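Local coordinates for putative type VI secretion protein (Escherichia coli, PDB 6SJL) that acts as the phospholipase effector Tle1 of the type VI secretion system and binds the VgrG spike, which probably carries it, at the interface of chains B and A. Sequence-based numbering; all coordinates share one arbitrary frame. Chains: chain A, Putative type VI secretion protein; chain B, Putative type VI secretion protein.

The interface of chains B and A. Residues chain B 779-782, 815, 828; chain A 11, 13-14, 21-25.
This interface joins the Tle1 effector to the C-terminal part of the VgrG spike by parallel beta pairing. B:Gly779 to B:Ile782 lead into strand 783-784. They run beside A:Asp21 to A:Val25, where strand 25-43 begins.

Backbone hydrogen bonds set the register. B:Gly780 N donates to A:Asp21 O at 3.2 Å. B:Gly780 O accepts from A:Lys23 N at 2.9 Å. B:Gly780 thus uses both backbone polar groups, one on each side of A:Trp22. Further along, A:Val25 N donates to B:Ile782 O. In all three bonds the donor lies out of the carbonyl plane.

Apolar packing flanks the pairing on both sides. The A:Trp22 indole has CG beside its own backbone N (chi1 -38°). B:Lys815 crosses it at about a right angle, with CD over the centre of one face, 4.1 Å above the plane. The edge at CE3 points at B:Phe781 N. B:Gly780 CA lies off the plane, opposite B:Lys815, 3.4 Å from A:Trp22 CE3. B:Gly780, with no side chain, probably lets the ring come this close. B:Ile782 crosses A:Trp22 and brings its CD1 tip to the CB.

B:Phe781 likewise has CG beside the backbone N (chi1 -64°). Its ring edge faces the A:Val24 carbonyl. The ring tip, CZ, lies 3.4 Å from A:His14 CB, the two side chains sliding past each other. B:Lys828 CD covers the rim of one ring face. A:Val25 CG2 meets B:Phe781 CB at 3.5 Å and B:Lys828 CG at 3.9 Å.

Within Tle1, A:Lys23 has CG anti to its backbone N (chi1 173°) and bends at chi2 to chi4. A:Lys23 NZ donates to A:Thr13 O at 3.1 Å, on a lone pair. This ties the pairing segment to strand 13-15, which carries A:His14.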
loop_
_atom_site.group_PDB
_atom_site.type_symbol
_atom_site.label_atom_id
_atom_site.label_comp_id
_atom_site.label_asym_id
_atom_site.label_seq_id
_atom_site.Cartn_x
_atom_site.Cartn_y
_atom_site.Cartn_z
ATOM N N GLY B 779 36.197 17.711 50.204
ATOM C CA GLY B 779 35.813 17.890 51.588
ATOM C C GLY B 779 35.106 16.672 52.138
ATOM O O GLY B 779 34.183 16.147 51.509
ATOM N N GLY B 780 35.526 16.214 53.301
ATOM C CA GLY B 780 34.979 15.006 53.886
ATOM C C GLY B 780 35.258 14.919 55.367
ATOM O O GLY B 780 35.322 15.934 56.064
ATOM N N PHE B 781 35.400 13.686 55.855
ATOM C CA PHE B 781 35.559 13.408 57.277
ATOM C C PHE B 781 36.535 12.255 57.470
ATOM O O PHE B 781 36.806 11.478 56.550
ATOM C CB PHE B 781 34.219 13.053 57.934
ATOM C CG PHE B 781 33.199 14.164 57.928
ATOM C CD1 PHE B 781 32.468 14.459 56.789
ATOM C CD2 PHE B 781 32.935 14.878 59.081
ATOM C CE1 PHE B 781 31.524 15.468 56.793
ATOM C CE2 PHE B 781 31.988 15.882 59.092
ATOM C CZ PHE B 781 31.281 16.175 57.943
ATOM N N ILE B 782 37.064 12.145 58.689
ATOM C CA ILE B 782 37.796 10.963 59.137
ATOM C C ILE B 782 37.177 10.516 60.449
ATOM O O ILE B 782 37.176 11.273 61.427
ATOM C CB ILE B 782 39.305 11.199 59.337
ATOM C CG1 ILE B 782 40.017 11.587 58.043
ATOM C CG2 ILE B 782 39.956 9.956 59.924
ATOM C CD1 ILE B 782 40.333 13.041 57.955
ATOM N N LYS B 815 38.388 7.614 55.573
ATOM C CA LYS B 815 38.047 8.743 54.732
ATOM C C LYS B 815 36.595 8.649 54.276
ATOM O O LYS B 815 35.975 7.583 54.274
ATOM C CB LYS B 815 38.977 8.820 53.519
ATOM C CG LYS B 815 40.433 9.008 53.888
ATOM C CD LYS B 815 40.648 10.345 54.563
ATOM C CE LYS B 815 42.106 10.559 54.922
ATOM N NZ LYS B 815 42.945 10.758 53.712
ATOM N N LYS B 828 26.805 14.379 59.211
ATOM C CA LYS B 828 27.419 13.064 59.274
ATOM C C LYS B 828 26.582 12.125 60.135
ATOM O O LYS B 828 26.070 12.533 61.181
ATOM C CB LYS B 828 28.825 13.162 59.872
ATOM C CG LYS B 828 29.631 11.927 59.665
ATOM C CD LYS B 828 29.950 11.805 58.200
ATOM C CE LYS B 828 30.361 10.409 57.864
ATOM N NZ LYS B 828 31.697 10.056 58.413
ATOM N N ASP A 11 30.497 15.680 66.501
ATOM C CA ASP A 11 31.289 16.369 65.488
ATOM C C ASP A 11 30.746 16.033 64.096
ATOM O O ASP A 11 31.437 15.517 63.216
ATOM C CB ASP A 11 32.749 15.976 65.642
ATOM C CG ASP A 11 33.163 15.884 67.095
ATOM O OD1 ASP A 11 32.754 16.751 67.893
ATOM O OD2 ASP A 11 33.886 14.935 67.445
ATOM N N THR A 13 29.116 18.176 61.924
ATOM C CA THR A 13 28.863 19.361 61.124
ATOM C C THR A 13 30.153 19.776 60.437
ATOM O O THR A 13 31.229 19.729 61.041
ATOM C CB THR A 13 28.336 20.519 61.983
ATOM O OG1 THR A 13 29.419 21.114 62.708
ATOM C CG2 THR A 13 27.279 20.024 62.968
ATOM N N HIS A 14 30.038 20.186 59.177
ATOM C CA HIS A 14 31.182 20.649 58.406
ATOM C C HIS A 14 30.675 21.380 57.178
ATOM O O HIS A 14 29.665 20.994 56.586
ATOM C CB HIS A 14 32.101 19.489 58.001
ATOM C CG HIS A 14 33.213 19.888 57.082
ATOM N ND1 HIS A 14 34.290 20.643 57.494
ATOM C CD2 HIS A 14 33.417 19.632 55.768
ATOM C CE1 HIS A 14 35.109 20.835 56.475
ATOM N NE2 HIS A 14 34.601 20.233 55.414
ATOM N N ASP A 21 39.488 19.928 52.505
ATOM C CA ASP A 21 40.038 19.158 53.612
ATOM C C ASP A 21 38.943 18.319 54.263
ATOM O O ASP A 21 37.762 18.418 53.924
ATOM C CB ASP A 21 40.701 20.077 54.644
ATOM C CG ASP A 21 41.886 20.838 54.073
ATOM O OD1 ASP A 21 42.313 20.523 52.945
ATOM O OD2 ASP A 21 42.394 21.748 54.757
ATOM N N TRP A 22 39.349 17.498 55.227
ATOM C CA TRP A 22 38.463 16.550 55.894
ATOM C C TRP A 22 38.388 16.930 57.369
ATOM O O TRP A 22 39.406 16.892 58.069
ATOM C CB TRP A 22 38.971 15.119 55.735
ATOM C CG TRP A 22 39.572 14.771 54.405
ATOM C CD1 TRP A 22 40.789 15.157 53.930
ATOM C CD2 TRP A 22 39.002 13.927 53.402
ATOM N NE1 TRP A 22 41.003 14.627 52.682
ATOM C CE2 TRP A 22 39.920 13.865 52.335
ATOM C CE3 TRP A 22 37.798 13.226 53.296
ATOM C CZ2 TRP A 22 39.671 13.130 51.178
ATOM C CZ3 TRP A 22 37.552 12.504 52.147
ATOM C CH2 TRP A 22 38.484 12.457 51.104
ATOM N N LYS A 23 37.192 17.296 57.846
ATOM C CA LYS A 23 37.076 17.903 59.168
ATOM C C LYS A 23 37.506 16.982 60.309
ATOM O O LYS A 23 38.677 17.003 60.694
ATOM C CB LYS A 23 35.617 18.345 59.375
ATOM C CG LYS A 23 35.251 18.854 60.768
ATOM C CD LYS A 23 35.873 20.182 61.132
ATOM C CE LYS A 23 35.189 21.317 60.411
ATOM N NZ LYS A 23 33.775 21.459 60.862
ATOM N N VAL A 24 36.605 16.112 60.776
ATOM C CA VAL A 24 36.810 15.112 61.831
ATOM C C VAL A 24 35.558 14.253 61.936
ATOM O O VAL A 24 34.458 14.710 61.616
ATOM C CB VAL A 24 37.110 15.713 63.223
ATOM C CG1 VAL A 24 38.553 16.154 63.392
ATOM C CG2 VAL A 24 36.156 16.855 63.521
ATOM N N VAL A 25 35.702 13.024 62.420
ATOM C CA VAL A 25 34.605 12.377 63.134
ATOM C C VAL A 25 35.189 11.751 64.392
ATOM O O VAL A 25 35.764 10.657 64.347
ATOM C CB VAL A 25 33.859 11.326 62.289
ATOM C CG1 VAL A 25 32.795 10.643 63.130
ATOM C CG2 VAL A 25 33.215 11.948 61.080
#